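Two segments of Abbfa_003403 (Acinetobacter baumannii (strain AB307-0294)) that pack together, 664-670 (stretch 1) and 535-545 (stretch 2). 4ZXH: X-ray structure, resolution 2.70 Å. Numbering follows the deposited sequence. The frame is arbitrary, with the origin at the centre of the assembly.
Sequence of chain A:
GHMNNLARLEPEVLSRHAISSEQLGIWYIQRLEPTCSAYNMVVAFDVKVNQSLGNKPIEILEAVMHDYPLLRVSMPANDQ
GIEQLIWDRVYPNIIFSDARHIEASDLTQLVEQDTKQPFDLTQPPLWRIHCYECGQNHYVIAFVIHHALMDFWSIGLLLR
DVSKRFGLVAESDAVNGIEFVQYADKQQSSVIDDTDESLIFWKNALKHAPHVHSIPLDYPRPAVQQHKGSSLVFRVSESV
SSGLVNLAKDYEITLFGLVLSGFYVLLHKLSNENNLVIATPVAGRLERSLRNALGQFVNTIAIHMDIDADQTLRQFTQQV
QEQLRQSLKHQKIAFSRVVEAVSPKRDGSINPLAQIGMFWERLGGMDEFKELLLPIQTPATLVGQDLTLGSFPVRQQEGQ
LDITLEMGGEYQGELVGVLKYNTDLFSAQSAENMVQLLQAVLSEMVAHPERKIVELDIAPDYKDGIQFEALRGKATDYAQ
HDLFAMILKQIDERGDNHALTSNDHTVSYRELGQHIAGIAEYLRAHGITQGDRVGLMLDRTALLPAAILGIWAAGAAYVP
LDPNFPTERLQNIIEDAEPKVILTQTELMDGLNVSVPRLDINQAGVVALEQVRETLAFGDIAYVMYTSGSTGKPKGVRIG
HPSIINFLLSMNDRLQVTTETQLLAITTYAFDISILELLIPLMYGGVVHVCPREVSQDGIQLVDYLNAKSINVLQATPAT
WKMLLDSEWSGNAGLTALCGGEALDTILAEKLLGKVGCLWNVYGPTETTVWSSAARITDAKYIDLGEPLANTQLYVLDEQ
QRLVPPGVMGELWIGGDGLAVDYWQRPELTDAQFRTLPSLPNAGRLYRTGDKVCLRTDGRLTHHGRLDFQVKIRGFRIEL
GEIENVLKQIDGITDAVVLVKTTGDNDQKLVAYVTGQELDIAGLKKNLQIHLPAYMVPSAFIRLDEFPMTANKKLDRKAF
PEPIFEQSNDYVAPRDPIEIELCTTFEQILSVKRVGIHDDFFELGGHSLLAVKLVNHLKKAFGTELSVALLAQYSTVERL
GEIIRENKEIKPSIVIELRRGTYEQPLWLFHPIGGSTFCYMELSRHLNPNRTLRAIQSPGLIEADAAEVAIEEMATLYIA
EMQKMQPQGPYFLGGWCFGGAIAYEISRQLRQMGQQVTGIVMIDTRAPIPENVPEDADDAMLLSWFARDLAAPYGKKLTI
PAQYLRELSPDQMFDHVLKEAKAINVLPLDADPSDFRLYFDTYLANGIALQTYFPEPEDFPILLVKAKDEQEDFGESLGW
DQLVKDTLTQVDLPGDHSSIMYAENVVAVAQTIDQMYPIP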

# COMPACT_ATOMS: atom_id res chain seq x y z
N LEU A 664 13.26 -33.23 20.81
CA LEU A 664 12.53 -32.64 21.92
C LEU A 664 11.05 -32.53 21.60
O LEU A 664 10.63 -31.64 20.84
CB LEU A 664 13.08 -31.27 22.28
CG LEU A 664 12.46 -30.68 23.54
CD1 LEU A 664 12.80 -31.54 24.75
CD2 LEU A 664 12.90 -29.23 23.76
N ALA A 665 10.26 -33.43 22.18
CA ALA A 665 8.82 -33.43 22.00
C ALA A 665 8.10 -32.44 22.94
O ALA A 665 8.09 -32.62 24.16
CB ALA A 665 8.29 -34.82 22.20
N ILE A 666 7.49 -31.41 22.36
CA ILE A 666 6.87 -30.34 23.15
C ILE A 666 5.38 -30.20 22.90
O ILE A 666 4.69 -29.52 23.63
CB ILE A 666 7.50 -28.98 22.85
CG1 ILE A 666 7.18 -28.57 21.42
CG2 ILE A 666 9.00 -29.05 23.00
CD1 ILE A 666 7.92 -27.35 21.01
N THR A 667 4.89 -30.84 21.84
CA THR A 667 3.52 -30.64 21.42
C THR A 667 2.57 -31.57 22.16
O THR A 667 2.83 -32.77 22.26
CB THR A 667 3.39 -30.89 19.91
OG1 THR A 667 4.38 -30.13 19.22
CG2 THR A 667 2.01 -30.50 19.40
N THR A 668 1.47 -31.00 22.67
CA THR A 668 0.39 -31.79 23.24
C THR A 668 -0.01 -32.98 22.35
O THR A 668 -0.05 -32.87 21.12
CB THR A 668 -0.87 -30.94 23.50
OG1 THR A 668 -1.95 -31.82 23.83
CG2 THR A 668 -1.25 -30.15 22.29
N TYR A 669 -0.30 -34.11 22.97
CA TYR A 669 -0.66 -35.30 22.21
C TYR A 669 -2.11 -35.19 21.75
O TYR A 669 -2.61 -36.07 21.04
CB TYR A 669 -0.45 -36.57 23.02
CG TYR A 669 -1.31 -36.65 24.26
CD1 TYR A 669 -2.53 -37.31 24.25
CD2 TYR A 669 -0.89 -36.06 25.46
CE1 TYR A 669 -3.31 -37.39 25.40
CE2 TYR A 669 -1.67 -36.13 26.60
CZ TYR A 669 -2.88 -36.80 26.56
OH TYR A 669 -3.65 -36.87 27.70
N ALA A 670 -2.77 -34.11 22.14
CA ALA A 670 -4.10 -33.81 21.63
C ALA A 670 -4.02 -33.00 20.35
O ALA A 670 -5.02 -32.48 19.88
CB ALA A 670 -4.89 -33.08 22.65
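Stretch 2, residues 535-545: GLMLDRTALLP

Stretch 2 enters as the last part of a β-strand, leaves it for a loop around Leu 538 to Ala 542, and is helical by Leu 544. Stretch 1 starts at the end of a strand, Leu 664 and Ala 665, then runs as loop to Ala 670. From first to last CA the two stretches run in roughly opposite directions. The contact is small, burying 351 Å² in total, and rests largely on two long side chains, Tyr 669 of stretch 1 and Arg 540 of stretch 2, each reaching the backbone of the other segment. The backbones themselves stay well apart: the CA atoms of Thr 668 and Arg 540 are separated by 8.3 Å, those of Tyr 669 and Leu 544 by 8.7 Å.

Gly 535, in extended conformation, makes no contact. Leu 536 follows with its CA-to-CB bond directed toward stretch 1; its rotamer is t,p, and Leu 536 CG lies 4.0 Å from Tyr 669 CE1. Its carbonyl also receives the phenol, with Tyr 669 OH donating to Leu 536 O at 2.8 Å. The CA-to-CB bond of Met 537 points away, although Met 537 CA lies 3.4 Å from Tyr 669 OH. The backbone then supplies the complementary bond: Leu 538 N donates to Tyr 669 OH over 2.9 Å with a nearly linear N-H...O angle of 170°. The hydroxyl thus acts as donor and acceptor at once.

Arg 540 starts sideways, but its m,t,p side chain carries the guanidinium up to the backbone of stretch 1. Arg 540 NH2 donates to Ala 665 O at 2.9 Å and Arg 540 NH1 to Thr 667 O at 3.1 Å; both bonds are weak, with angles of 145° and 121°. The backbone C of Ile 666 lies over one face of the guanidinium, 3.8 Å from Arg 540 NH2. One side chain therefore binds two carbonyls with a single residue between them, while the CA-to-CB bonds of Ile 666, Thr 667 and Thr 668 point away.

Thr 541, Ala 542 and Leu 543 swing clear of stretch 1. Here Thr 541 OG1 accepts from Leu 543 N at 3.2 Å, a capping bond at the approach to the helix. Leu 544 then restores contact, its CA-to-CB bond directed toward stretch 1. Leu 544 CD1 sits over one face of the Tyr 669 ring, 4.1 Å from its centroid, in a CH-π contact, and Leu 544 CD2 lies 3.8 Å from Tyr 669 CD2.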

# COMPACT_ATOMS: atom_id res chain seq x y z
N GLY A 535 -9.92 -43.47 26.07
CA GLY A 535 -9.60 -42.12 26.47
C GLY A 535 -8.22 -42.08 27.10
O GLY A 535 -7.85 -42.95 27.88
N LEU A 536 -7.44 -41.06 26.75
CA LEU A 536 -6.09 -40.94 27.28
C LEU A 536 -5.89 -39.58 27.94
O LEU A 536 -5.81 -38.56 27.25
CB LEU A 536 -5.07 -41.14 26.17
CG LEU A 536 -3.62 -41.16 26.64
CD1 LEU A 536 -3.43 -42.20 27.73
CD2 LEU A 536 -2.73 -41.45 25.43
N MET A 537 -5.82 -39.58 29.27
CA MET A 537 -5.69 -38.35 30.04
C MET A 537 -4.43 -38.40 30.90
O MET A 537 -4.50 -38.76 32.08
CB MET A 537 -6.93 -38.14 30.91
CG MET A 537 -7.09 -36.74 31.47
SD MET A 537 -8.47 -36.54 32.62
CE MET A 537 -9.88 -36.66 31.53
N LEU A 538 -3.28 -38.02 30.32
CA LEU A 538 -1.98 -38.10 31.00
C LEU A 538 -1.23 -36.78 31.13
O LEU A 538 -1.50 -35.83 30.39
CB LEU A 538 -1.07 -39.09 30.26
CG LEU A 538 -1.52 -40.55 30.18
CD1 LEU A 538 -0.40 -41.43 29.65
CD2 LEU A 538 -2.02 -41.05 31.54
N ASP A 539 -0.29 -36.72 32.07
CA ASP A 539 0.71 -35.65 32.13
C ASP A 539 1.90 -36.02 31.26
O ASP A 539 2.09 -37.20 30.95
CB ASP A 539 1.19 -35.41 33.56
CG ASP A 539 0.31 -34.43 34.32
OD1 ASP A 539 -0.30 -33.55 33.67
OD2 ASP A 539 0.22 -34.55 35.56
N ARG A 540 2.69 -35.04 30.87
CA ARG A 540 3.80 -35.31 29.95
C ARG A 540 4.95 -36.02 30.65
O ARG A 540 5.92 -35.40 31.07
CB ARG A 540 4.27 -34.02 29.29
CG ARG A 540 3.18 -33.37 28.47
CD ARG A 540 3.68 -32.21 27.68
NE ARG A 540 4.66 -32.61 26.67
CZ ARG A 540 4.36 -33.22 25.53
NH1 ARG A 540 3.11 -33.53 25.23
NH2 ARG A 540 5.34 -33.53 24.69
N THR A 541 4.83 -37.33 30.77
CA THR A 541 5.88 -38.14 31.38
C THR A 541 6.45 -39.05 30.33
O THR A 541 6.10 -38.94 29.16
CB THR A 541 5.36 -39.00 32.54
OG1 THR A 541 4.32 -39.87 32.04
CG2 THR A 541 4.80 -38.12 33.63
N ALA A 542 7.33 -39.96 30.75
CA ALA A 542 7.88 -40.96 29.86
C ALA A 542 6.86 -42.08 29.61
O ALA A 542 6.99 -42.85 28.68
CB ALA A 542 9.17 -41.53 30.42
N LEU A 543 5.84 -42.15 30.45
CA LEU A 543 4.76 -43.10 30.24
C LEU A 543 3.95 -42.79 28.98
O LEU A 543 3.29 -43.68 28.45
CB LEU A 543 3.83 -43.14 31.46
CG LEU A 543 4.33 -43.85 32.72
CD1 LEU A 543 3.46 -43.52 33.94
CD2 LEU A 543 4.39 -45.36 32.50
N LEU A 544 4.00 -41.53 28.51
CA LEU A 544 3.12 -41.08 27.43
C LEU A 544 3.38 -41.83 26.11
O LEU A 544 2.45 -42.43 25.56
CB LEU A 544 3.22 -39.57 27.23
CG LEU A 544 2.48 -38.89 26.06
CD1 LEU A 544 1.02 -39.30 26.01
CD2 LEU A 544 2.59 -37.37 26.19
N PRO A 545 4.63 -41.83 25.62
CA PRO A 545 4.83 -42.66 24.42
C PRO A 545 4.46 -44.11 24.65
O PRO A 545 3.89 -44.74 23.75
CB PRO A 545 6.34 -42.53 24.14
CG PRO A 545 6.70 -41.18 24.72
CD PRO A 545 5.85 -41.06 25.96